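Local coordinates for putative outer membrane protein (LpxR) (Salmonella typhimurium, PDB 3FID), which deacylates lipid A as a lipopolysaccharide-modifying enzyme of the outer membrane, at residues F176-Y181 with E224-D229; K250-Y255 with N273-E278; P70-G75 with L239-E244. All blocks are in the same frame, centred on the assembly; numbering follows the deposited sequence.

Interactions 1 and 2 lie side by side in the wall of the beta-barrel: strand 215-228, the second partner in interaction 1, is followed across the wall by strand 251-263, the first partner in interaction 2. Arg226 N sits 2.7 Å from Val252 O, and salt bridges join Arg225 to Asp253 and Arg226 to Glu254. Interaction 2 is mostly buried, interaction 1 partly so; in both, ladders of backbone hydrogen bonds carry the contact and a tyrosine meets detergent. Interaction 3, its centre about 26 Å from that of interaction 1 and about 23 Å from that of interaction 2, joins two loops at the surface through a single lysine-to-carbonyl bond and methionine packing.

Interaction 1 of 3, residues F176-Y181 with E224-D229; sequences FQYLGY and ERREVD. With CXE (pentaethylene glycol monodecyl ether), chain M.
Tyr178, its CG between backbone N and carbonyl carbon (chi1 68°), offers a ring face to the aliphatic part of Arg226: CD stands over the ring centre, 3.6 Å from the centroid, in a CH-pi contact. The charge of Arg226 is met mainly by a salt bridge from NH2 to Glu254 OE1, with Glu278 a long, weak second partner. Tyr178 OH donates to a water at 2.7 Å, which donates to Glu224 OE1; OH also accepts from Leu201 N. Glu224 OE2 has a weak bond with Ser169 OG and lies near the carboxylate of Glu167. On the other face of the sheet, Tyr181 and Arg225 run side by side; Arg225 NE forms a salt bridge with Asp253, and detergent O23 lies over its guanidinium. Leu179 with Glu227 and Tyr181 with Arg225 exchange antiparallel backbone bonds, the straightest from Glu227 N to Leu179 O (2.8 Å, 176°). At the corner of the chain, Asp229 N donates to Gln177 O, and Gln177 NE2 gives Asp229 OD1 a weak bond at 2.9 Å; Gln177 OE1 accepts from Gly173 N. The Tyr178 hydroxyl, Arg226 guanidinium and Glu224 OE1 are thus satisfied, consistent with a polar barrel interior beside a detergent-coated exterior.

Interaction 2 of 3, residues K250-Y255 with N273-E278; sequences KTVDEY and NKVTSE. With CXE (pentaethylene glycol monodecyl ether), chain L.
Thr276 turns its hydroxyl back to the opposite strand and takes the N-H of Asp253, with Asp253 N to Thr276 OG1 at 2.9 Å and nearly straight (174°). From CB, which lies 3.9 Å from Asp253 O, the side chain forks. The OG1 branch, set between the backbone N and the carbonyl carbon (chi1 69°), also donates to a water that in turn donates to Thr251 O and Ser277 O. The CG2 branch packs 3.8 Å from Asp253 CB and comes near the plane of the Tyr255 ring at its edge. Thr276 N returns a bond to Asp253 O, so the pairing goes on past the end of strand 266-275 at Val275 with a side chain standing in for a carbonyl. Farther along, Tyr255 and Lys274 exchange backbone bonds in both directions, and Lys274 CE lies 4.0 Å from Tyr255 CD2. Detergent carbon C13 lies over one face of that ring, toward its rim. On the other side of the sheet, Val252 CG1 meets Val275 CG1 at 3.7 Å, while Glu254 CG reaches Val275 CG2. The two strands form a beta hairpin of the barrel wall, flanked by strand 215-228 next to Val252 and by strand 285-295 next to Val275; helix 16-23 brings Tyr23 against both Tyr255 and Lys274.

Interaction 3 of 3, residues P70-G75 with L239-E244; sequences PEAVKG and LQTKME
Met243 and Lys74 meet through two differently set first torsions: Met243 CG sits between its backbone N and carbonyl carbon (chi1 58°), whereas Lys74 CG is anti to its backbone N (chi1 -167°) and the chain then bends at chi2 (75°), which places CD beside the thioether. Lys74 CD is 3.6 Å from Met243 SD, and the two side chains cross at a slant. Beyond CG the methionine is extended, and its methyl CE reaches the backbone of the other loop, 3.6 Å from Ala72 O, with Ala72 CB at 4.2 Å. The lysine continues past the sulfur to Glu244, where NZ donates to the backbone O at 2.8 Å, approaching nearly in line with the carbonyl bond. Both segments lack regular secondary structure. They belong to connections between barrel strands: one runs from strand 49-60 to strand 80-94, the other leads from helix 232-235 into strand 251-263, so that loops far apart in sequence are brought together at one end of the barrel, away from the metal and detergent sites. At the other end of the contact Thr241 presents its methyl: CG2 lies 3.7 Å from Glu71 CD and about as far from each carboxylate oxygen. The Thr241 hydroxyl is engaged with Asp135 and Thr238. Gln240 crosses Glu71 at about a right angle, their OE1 atoms 3.9 Å apart. Asp135 ties the two loops to a third, with its carboxylate receiving the backbone N-H of Ala72 through OD2 and that of Gln240 through OD1.

Interaction 1 of 3, residues F176-Y181 with E224-D229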
loop_
_atom_site.group_PDB
_atom_site.type_symbol
_atom_site.label_atom_id
_atom_site.label_comp_id
_atom_site.label_asym_id
_atom_site.label_seq_id
_atom_site.Cartn_x
_atom_site.Cartn_y
_atom_site.Cartn_z
ATOM N N PHE A 176 -12.241 -5.461 -3.389
ATOM C CA PHE A 176 -11.643 -5.902 -2.112
ATOM C C PHE A 176 -12.602 -5.687 -0.948
ATOM O O PHE A 176 -13.302 -4.661 -0.866
ATOM C CB PHE A 176 -10.356 -5.125 -1.774
ATOM C CG PHE A 176 -9.328 -5.120 -2.874
ATOM C CD1 PHE A 176 -8.373 -6.149 -2.981
ATOM C CD2 PHE A 176 -9.311 -4.085 -3.799
ATOM C CE1 PHE A 176 -7.419 -6.118 -4.001
ATOM C CE2 PHE A 176 -8.364 -4.036 -4.796
ATOM C CZ PHE A 176 -7.404 -5.049 -4.913
ATOM N N GLN A 177 -12.575 -6.629 -0.017
ATOM C CA GLN A 177 -13.423 -6.558 1.147
ATOM C C GLN A 177 -12.699 -7.254 2.285
ATOM O O GLN A 177 -12.295 -8.402 2.159
ATOM C CB GLN A 177 -14.793 -7.172 0.864
ATOM C CG GLN A 177 -15.777 -6.991 2.000
ATOM C CD GLN A 177 -17.193 -6.860 1.476
ATOM O OE1 GLN A 177 -17.557 -5.856 0.857
ATOM N NE2 GLN A 177 -17.982 -7.902 1.670
ATOM N N TYR A 178 -12.468 -6.503 3.355
ATOM C CA TYR A 178 -11.814 -7.025 4.552
ATOM C C TYR A 178 -12.086 -6.179 5.788
ATOM O O TYR A 178 -12.555 -5.040 5.692
ATOM C CB TYR A 178 -10.309 -7.230 4.334
ATOM C CG TYR A 178 -9.477 -5.968 4.166
ATOM C CD1 TYR A 178 -8.997 -5.587 2.910
ATOM C CD2 TYR A 178 -9.153 -5.158 5.270
ATOM C CE1 TYR A 178 -8.175 -4.419 2.764
ATOM C CE2 TYR A 178 -8.374 -4.027 5.131
ATOM C CZ TYR A 178 -7.882 -3.664 3.873
ATOM O OH TYR A 178 -7.101 -2.518 3.751
ATOM N N LEU A 179 -11.803 -6.775 6.946
ATOM C CA LEU A 179 -11.860 -6.086 8.228
ATOM C C LEU A 179 -10.488 -6.281 8.866
ATOM O O LEU A 179 -10.019 -7.414 8.981
ATOM C CB LEU A 179 -12.948 -6.688 9.134
ATOM C CG LEU A 179 -13.052 -6.017 10.520
ATOM C CD1 LEU A 179 -13.538 -4.565 10.427
ATOM C CD2 LEU A 179 -13.946 -6.836 11.503
ATOM N N GLY A 180 -9.833 -5.187 9.226
ATOM C CA GLY A 180 -8.494 -5.254 9.797
ATOM C C GLY A 180 -8.392 -4.645 11.200
ATOM O O GLY A 180 -9.156 -3.764 11.567
ATOM N N TYR A 181 -7.423 -5.124 11.972
ATOM C CA TYR A 181 -7.142 -4.566 13.298
ATOM C C TYR A 181 -5.657 -4.681 13.532
ATOM O O TYR A 181 -5.023 -5.654 13.137
ATOM C CB TYR A 181 -7.912 -5.300 14.418
ATOM C CG TYR A 181 -7.894 -6.811 14.320
ATOM C CD1 TYR A 181 -7.016 -7.584 15.084
ATOM C CD2 TYR A 181 -8.778 -7.475 13.446
ATOM C CE1 TYR A 181 -7.022 -9.005 14.993
ATOM C CE2 TYR A 181 -8.781 -8.863 13.335
ATOM C CZ TYR A 181 -7.908 -9.619 14.110
ATOM O OH TYR A 181 -7.963 -10.988 13.959
ATOM N N GLU A 224 -0.851 -5.026 11.088
ATOM C CA GLU A 224 -2.288 -5.111 11.040
ATOM C C GLU A 224 -2.687 -6.501 10.576
ATOM O O GLU A 224 -2.175 -6.989 9.596
ATOM C CB GLU A 224 -2.871 -4.063 10.076
ATOM C CG GLU A 224 -4.398 -4.166 9.945
ATOM C CD GLU A 224 -4.982 -3.266 8.857
ATOM O OE1 GLU A 224 -5.014 -3.649 7.670
ATOM O OE2 GLU A 224 -5.422 -2.156 9.201
ATOM N N ARG A 225 -3.592 -7.147 11.295
ATOM C CA ARG A 225 -4.138 -8.415 10.806
ATOM C C ARG A 225 -5.443 -8.176 10.066
ATOM O O ARG A 225 -6.391 -7.625 10.637
ATOM C CB ARG A 225 -4.390 -9.369 11.992
ATOM C CG ARG A 225 -5.204 -10.622 11.580
ATOM C CD ARG A 225 -4.894 -11.772 12.533
ATOM N NE ARG A 225 -3.493 -12.145 12.430
ATOM C CZ ARG A 225 -2.912 -13.093 13.148
ATOM N NH1 ARG A 225 -3.626 -13.779 14.036
ATOM N NH2 ARG A 225 -1.623 -13.357 12.984
ATOM N N ARG A 226 -5.559 -8.640 8.830
ATOM C CA ARG A 226 -6.885 -8.529 8.223
ATOM C C ARG A 226 -7.558 -9.828 7.867
ATOM O O ARG A 226 -6.898 -10.820 7.534
ATOM C CB ARG A 226 -6.889 -7.560 7.048
ATOM C CG ARG A 226 -5.854 -7.848 6.028
ATOM C CD ARG A 226 -5.748 -6.596 5.139
ATOM N NE ARG A 226 -5.099 -6.881 3.876
ATOM C CZ ARG A 226 -3.867 -6.484 3.537
ATOM N NH1 ARG A 226 -3.393 -6.768 2.322
ATOM N NH2 ARG A 226 -3.120 -5.793 4.376
ATOM N N GLU A 227 -8.878 -9.825 8.019
ATOM C CA GLU A 227 -9.713 -10.983 7.710
ATOM C C GLU A 227 -10.351 -10.690 6.368
ATOM O O GLU A 227 -11.131 -9.758 6.242
ATOM C CB GLU A 227 -10.779 -11.158 8.778
ATOM C CG GLU A 227 -11.473 -12.486 8.720
ATOM C CD GLU A 227 -10.549 -13.664 9.091
ATOM O OE1 GLU A 227 -11.013 -14.806 8.862
ATOM O OE2 GLU A 227 -9.388 -13.443 9.579
ATOM N N VAL A 228 -9.981 -11.483 5.371
ATOM C CA VAL A 228 -10.213 -11.126 3.977
ATOM C C VAL A 228 -11.454 -11.881 3.471
ATOM O O VAL A 228 -11.528 -13.123 3.562
ATOM C CB VAL A 228 -8.963 -11.460 3.111
ATOM C CG1 VAL A 228 -9.218 -11.125 1.623
ATOM C CG2 VAL A 228 -7.728 -10.695 3.623
ATOM N N ASP A 229 -12.418 -11.119 2.970
ATOM C CA ASP A 229 -13.607 -11.663 2.347
ATOM C C ASP A 229 -13.435 -11.732 0.827
ATOM O O ASP A 229 -13.778 -12.737 0.182
ATOM C CB ASP A 229 -14.831 -10.801 2.698
ATOM C CG ASP A 229 -16.106 -11.308 2.019
ATOM O OD1 ASP A 229 -16.735 -10.524 1.268
ATOM O OD2 ASP A 229 -16.458 -12.504 2.214
HETATM C C1 CXE M . -17.472 8.948 20.183
HETATM C C2 CXE M . -17.423 7.477 19.820
HETATM C C3 CXE M . -16.111 6.830 20.267
HETATM C C4 CXE M . -15.588 5.817 19.249
HETATM C C5 CXE M . -14.626 4.812 19.882
HETATM C C6 CXE M . -13.793 4.126 18.802
HETATM C C7 CXE M . -12.576 3.372 19.344
HETATM C C8 CXE M . -12.051 2.396 18.287
HETATM C C9 CXE M . -10.603 1.952 18.504
HETATM C C10 CXE M . -10.457 0.448 18.292
HETATM O O11 CXE M . -9.085 0.068 18.367
HETATM C C12 CXE M . -8.882 -1.217 18.980
HETATM C C13 CXE M . -8.187 -2.208 18.030
HETATM O O14 CXE M . -7.223 -3.012 18.722
HETATM C C15 CXE M . -6.441 -3.840 17.855
HETATM C C16 CXE M . -5.021 -4.046 18.393
HETATM O O17 CXE M . -4.577 -5.372 18.071
HETATM C C18 CXE M . -3.230 -5.476 17.587
HETATM C C19 CXE M . -2.915 -6.926 17.201
HETATM O O20 CXE M . -2.555 -7.032 15.814
HETATM C C21 CXE M . -2.408 -8.376 15.339
HETATM C C22 CXE M . -0.956 -8.559 14.917
HETATM O O23 CXE M . -0.719 -9.826 14.311
HETATM C C24 CXE M . 0.626 -10.259 14.507
HETATM C C25 CXE M . 0.603 -11.643 15.119
HETATM O O26 CXE M . 1.917 -12.013 15.497
HETATM O O HOH W 1 -6.188 -1.699 6.132
#

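Interaction 2 of 3, residues K250-Y255 with N273-E278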
loop_
_atom_site.group_PDB
_atom_site.type_symbol
_atom_site.label_atom_id
_atom_site.label_comp_id
_atom_site.label_asym_id
_atom_site.label_seq_id
_atom_site.Cartn_x
_atom_site.Cartn_y
_atom_site.Cartn_z
ATOM N N LYS A 250 -7.653 -16.480 4.300
ATOM C CA LYS A 250 -8.579 -15.538 4.891
ATOM C C LYS A 250 -7.943 -14.616 5.929
ATOM O O LYS A 250 -8.503 -13.576 6.227
ATOM C CB LYS A 250 -9.788 -16.283 5.462
ATOM C CG LYS A 250 -10.478 -17.086 4.334
ATOM C CD LYS A 250 -11.969 -16.907 4.357
ATOM C CE LYS A 250 -12.682 -18.089 5.001
ATOM N NZ LYS A 250 -12.857 -19.216 4.053
ATOM N N THR A 251 -6.795 -15.002 6.478
ATOM C CA THR A 251 -6.085 -14.173 7.451
ATOM C C THR A 251 -4.742 -13.746 6.884
ATOM O O THR A 251 -3.904 -14.585 6.499
ATOM C CB THR A 251 -5.915 -14.904 8.809
ATOM O OG1 THR A 251 -7.201 -15.365 9.239
ATOM C CG2 THR A 251 -5.386 -13.967 9.828
ATOM N N VAL A 252 -4.559 -12.421 6.810
ATOM C CA VAL A 252 -3.381 -11.832 6.179
ATOM C C VAL A 252 -2.840 -10.720 7.109
ATOM O O VAL A 252 -3.577 -9.823 7.527
ATOM C CB VAL A 252 -3.722 -11.272 4.739
ATOM C CG1 VAL A 252 -2.550 -10.452 4.173
ATOM C CG2 VAL A 252 -4.064 -12.401 3.768
ATOM N N ASP A 253 -1.557 -10.796 7.430
ATOM C CA ASP A 253 -0.895 -9.794 8.267
ATOM C C ASP A 253 -0.028 -8.912 7.407
ATOM O O ASP A 253 0.620 -9.396 6.468
ATOM C CB ASP A 253 0.005 -10.467 9.304
ATOM C CG ASP A 253 -0.774 -11.269 10.319
ATOM O OD1 ASP A 253 -1.985 -11.031 10.462
ATOM O OD2 ASP A 253 -0.157 -12.141 10.968
ATOM N N GLU A 254 -0.008 -7.621 7.733
ATOM C CA GLU A 254 0.861 -6.651 7.053
ATOM C C GLU A 254 1.749 -5.907 8.058
ATOM O O GLU A 254 1.243 -5.299 9.024
ATOM C CB GLU A 254 0.041 -5.641 6.245
ATOM C CG GLU A 254 0.931 -4.587 5.495
ATOM C CD GLU A 254 0.131 -3.690 4.591
ATOM O OE1 GLU A 254 -0.697 -4.219 3.840
ATOM O OE2 GLU A 254 0.358 -2.459 4.596
ATOM N N TYR A 255 3.056 -5.961 7.829
ATOM C CA TYR A 255 4.043 -5.297 8.683
ATOM C C TYR A 255 4.616 -4.101 7.947
ATOM O O TYR A 255 4.874 -4.179 6.745
ATOM C CB TYR A 255 5.191 -6.264 8.984
ATOM C CG TYR A 255 4.766 -7.417 9.838
ATOM C CD1 TYR A 255 4.970 -7.376 11.217
ATOM C CD2 TYR A 255 4.162 -8.565 9.280
ATOM C CE1 TYR A 255 4.603 -8.429 12.029
ATOM C CE2 TYR A 255 3.784 -9.636 10.094
ATOM C CZ TYR A 255 3.998 -9.546 11.469
ATOM O OH TYR A 255 3.623 -10.564 12.332
ATOM N N ASN A 273 8.096 -3.103 3.956
ATOM C CA ASN A 273 6.809 -3.740 4.161
ATOM C C ASN A 273 6.833 -5.231 3.931
ATOM O O ASN A 273 7.596 -5.689 3.114
ATOM C CB ASN A 273 5.764 -3.083 3.257
ATOM C CG ASN A 273 5.807 -1.571 3.350
ATOM O OD1 ASN A 273 5.826 -1.013 4.446
ATOM N ND2 ASN A 273 5.840 -0.901 2.191
ATOM N N LYS A 274 6.012 -5.971 4.684
ATOM C CA LYS A 274 5.819 -7.396 4.411
ATOM C C LYS A 274 4.343 -7.751 4.503
ATOM O O LYS A 274 3.655 -7.374 5.454
ATOM C CB LYS A 274 6.613 -8.287 5.375
ATOM C CG LYS A 274 6.567 -9.795 4.969
ATOM C CD LYS A 274 7.246 -10.695 5.971
ATOM C CE LYS A 274 6.220 -11.199 7.008
ATOM N NZ LYS A 274 6.753 -12.409 7.704
ATOM N N VAL A 275 3.866 -8.519 3.525
ATOM C CA VAL A 275 2.514 -9.026 3.584
ATOM C C VAL A 275 2.612 -10.563 3.683
ATOM O O VAL A 275 3.346 -11.181 2.891
ATOM C CB VAL A 275 1.710 -8.565 2.337
ATOM C CG1 VAL A 275 0.325 -9.231 2.284
ATOM C CG2 VAL A 275 1.557 -6.981 2.326
ATOM N N THR A 276 1.939 -11.165 4.657
ATOM C CA THR A 276 1.976 -12.631 4.775
ATOM C C THR A 276 1.189 -13.317 3.649
ATOM O O THR A 276 0.337 -12.705 3.015
ATOM C CB THR A 276 1.573 -13.169 6.176
ATOM O OG1 THR A 276 0.179 -12.950 6.415
ATOM C CG2 THR A 276 2.432 -12.487 7.266
ATOM N N SER A 277 1.518 -14.572 3.376
ATOM C CA SER A 277 0.910 -15.309 2.279
ATOM C C SER A 277 -0.582 -15.004 2.065
ATOM O O SER A 277 -1.421 -15.266 2.934
ATOM C CB SER A 277 1.081 -16.822 2.492
ATOM O OG SER A 277 0.639 -17.515 1.332
ATOM N N GLU A 278 -0.924 -14.523 0.883
ATOM C CA GLU A 278 -2.354 -14.246 0.568
ATOM C C GLU A 278 -3.159 -15.415 -0.021
ATOM O O GLU A 278 -4.368 -15.299 -0.250
ATOM C CB GLU A 278 -2.429 -13.035 -0.364
ATOM C CG GLU A 278 -1.906 -11.776 0.348
ATOM C CD GLU A 278 -2.171 -10.525 -0.471
ATOM O OE1 GLU A 278 -1.496 -10.342 -1.479
ATOM O OE2 GLU A 278 -3.069 -9.742 -0.098
HETATM C C1 CXE L . 1.998 -4.045 19.082
HETATM C C2 CXE L . 2.805 -2.844 18.615
HETATM C C3 CXE L . 3.084 -2.941 17.123
HETATM C C4 CXE L . 4.553 -3.163 16.798
HETATM C C5 CXE L . 4.696 -4.304 15.789
HETATM C C6 CXE L . 5.620 -3.934 14.629
HETATM C C7 CXE L . 6.320 -5.166 14.098
HETATM C C8 CXE L . 7.231 -4.838 12.941
HETATM C C9 CXE L . 8.470 -5.712 12.991
HETATM C C10 CXE L . 8.600 -6.633 11.778
HETATM O O11 CXE L . 9.278 -7.818 12.189
HETATM C C12 CXE L . 9.415 -8.821 11.178
HETATM C C13 CXE L . 8.141 -9.638 10.982
HETATM O O14 CXE L . 7.968 -10.564 12.057
HETATM C C15 CXE L . 6.933 -11.520 11.805
HETATM O O HOH W 2 -1.413 -14.925 5.631
#

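Interaction 3 of 3, residues P70-G75 with L239-E244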
loop_
_atom_site.group_PDB
_atom_site.type_symbol
_atom_site.label_atom_id
_atom_site.label_comp_id
_atom_site.label_asym_id
_atom_site.label_seq_id
_atom_site.Cartn_x
_atom_site.Cartn_y
_atom_site.Cartn_z
ATOM N N PRO A 70 4.117 -18.900 -20.449
ATOM C CA PRO A 70 3.247 -18.259 -21.435
ATOM C C PRO A 70 1.886 -17.877 -20.880
ATOM O O PRO A 70 1.274 -16.933 -21.385
ATOM C CB PRO A 70 3.058 -19.337 -22.531
ATOM C CG PRO A 70 3.994 -20.411 -22.235
ATOM C CD PRO A 70 4.408 -20.311 -20.792
ATOM N N GLU A 71 1.401 -18.624 -19.884
ATOM C CA GLU A 71 0.083 -18.353 -19.279
ATOM C C GLU A 71 0.161 -18.396 -17.756
ATOM O O GLU A 71 1.204 -18.740 -17.187
ATOM C CB GLU A 71 -0.957 -19.364 -19.773
ATOM C CG GLU A 71 -1.145 -19.325 -21.270
ATOM C CD GLU A 71 -1.947 -20.482 -21.787
ATOM O OE1 GLU A 71 -2.928 -20.221 -22.529
ATOM O OE2 GLU A 71 -1.600 -21.642 -21.443
ATOM N N ALA A 72 -0.944 -18.042 -17.107
ATOM C CA ALA A 72 -1.033 -18.148 -15.654
ATOM C C ALA A 72 -0.768 -19.591 -15.244
ATOM O O ALA A 72 -0.982 -20.514 -16.038
ATOM C CB ALA A 72 -2.391 -17.684 -15.159
ATOM N N VAL A 73 -0.283 -19.767 -14.018
ATOM C CA VAL A 73 0.058 -21.083 -13.464
ATOM C C VAL A 73 -0.919 -21.356 -12.308
ATOM O O VAL A 73 -1.032 -20.559 -11.364
ATOM C CB VAL A 73 1.537 -21.108 -12.946
ATOM C CG1 VAL A 73 1.837 -22.368 -12.162
ATOM C CG2 VAL A 73 2.522 -20.997 -14.106
ATOM N N LYS A 74 -1.628 -22.476 -12.368
ATOM C CA LYS A 74 -2.483 -22.864 -11.244
ATOM C C LYS A 74 -1.611 -22.958 -10.003
ATOM O O LYS A 74 -0.525 -23.523 -10.059
ATOM C CB LYS A 74 -3.144 -24.217 -11.500
ATOM C CG LYS A 74 -4.285 -24.534 -10.536
ATOM C CD LYS A 74 -5.526 -23.719 -10.895
ATOM C CE LYS A 74 -6.742 -24.049 -9.973
ATOM N NZ LYS A 74 -8.087 -23.634 -10.564
ATOM N N GLY A 75 -2.065 -22.394 -8.885
ATOM C CA GLY A 75 -1.202 -22.363 -7.687
ATOM C C GLY A 75 -0.419 -21.078 -7.452
ATOM O O GLY A 75 0.193 -20.906 -6.392
ATOM N N LEU A 239 -7.861 -14.325 -18.501
ATOM C CA LEU A 239 -8.410 -14.022 -19.847
ATOM C C LEU A 239 -8.506 -15.222 -20.799
ATOM O O LEU A 239 -9.524 -15.402 -21.473
ATOM C CB LEU A 239 -7.569 -12.942 -20.538
ATOM C CG LEU A 239 -7.834 -11.479 -20.224
ATOM C CD1 LEU A 239 -6.798 -10.629 -20.985
ATOM C CD2 LEU A 239 -9.262 -11.094 -20.637
ATOM N N GLN A 240 -7.444 -16.026 -20.830
ATOM C CA GLN A 240 -7.279 -17.117 -21.791
ATOM C C GLN A 240 -7.453 -18.514 -21.204
ATOM O O GLN A 240 -8.152 -19.349 -21.791
ATOM C CB GLN A 240 -5.921 -17.034 -22.445
ATOM C CG GLN A 240 -5.695 -15.779 -23.245
ATOM C CD GLN A 240 -4.323 -15.791 -23.824
ATOM O OE1 GLN A 240 -3.430 -16.471 -23.315
ATOM N NE2 GLN A 240 -4.134 -15.055 -24.898
ATOM N N THR A 241 -6.822 -18.795 -20.067
ATOM C CA THR A 241 -7.045 -20.099 -19.413
ATOM C C THR A 241 -8.364 -20.153 -18.661
ATOM O O THR A 241 -8.797 -21.232 -18.242
ATOM C CB THR A 241 -5.885 -20.514 -18.478
ATOM O OG1 THR A 241 -5.557 -19.435 -17.581
ATOM C CG2 THR A 241 -4.652 -20.874 -19.283
ATOM N N LYS A 242 -8.993 -18.998 -18.452
ATOM C CA LYS A 242 -10.312 -18.923 -17.791
ATOM C C LYS A 242 -10.400 -19.633 -16.437
ATOM O O LYS A 242 -11.390 -20.307 -16.138
ATOM C CB LYS A 242 -11.426 -19.432 -18.723
ATOM C CG LYS A 242 -11.598 -18.583 -19.960
ATOM C CD LYS A 242 -12.704 -19.118 -20.852
ATOM C CE LYS A 242 -12.872 -18.217 -22.060
ATOM N NZ LYS A 242 -11.572 -18.068 -22.780
ATOM N N MET A 243 -9.375 -19.470 -15.607
ATOM C CA MET A 243 -9.396 -20.117 -14.298
ATOM C C MET A 243 -9.182 -19.105 -13.193
ATOM O O MET A 243 -8.679 -18.010 -13.443
ATOM C CB MET A 243 -8.347 -21.222 -14.209
ATOM C CG MET A 243 -6.923 -20.793 -14.464
ATOM S SD MET A 243 -5.775 -22.142 -14.142
ATOM C CE MET A 243 -4.258 -21.484 -14.828
ATOM N N GLU A 244 -9.601 -19.480 -11.988
ATOM C CA GLU A 244 -9.185 -18.801 -10.773
ATOM C C GLU A 244 -8.000 -19.605 -10.335
ATOM O O GLU A 244 -8.114 -20.816 -10.177
ATOM C CB GLU A 244 -10.222 -18.933 -9.686
ATOM C CG GLU A 244 -11.564 -18.386 -9.960
ATOM C CD GLU A 244 -12.450 -18.525 -8.722
ATOM O OE1 GLU A 244 -13.564 -19.093 -8.877
ATOM O OE2 GLU A 244 -12.014 -18.103 -7.605
#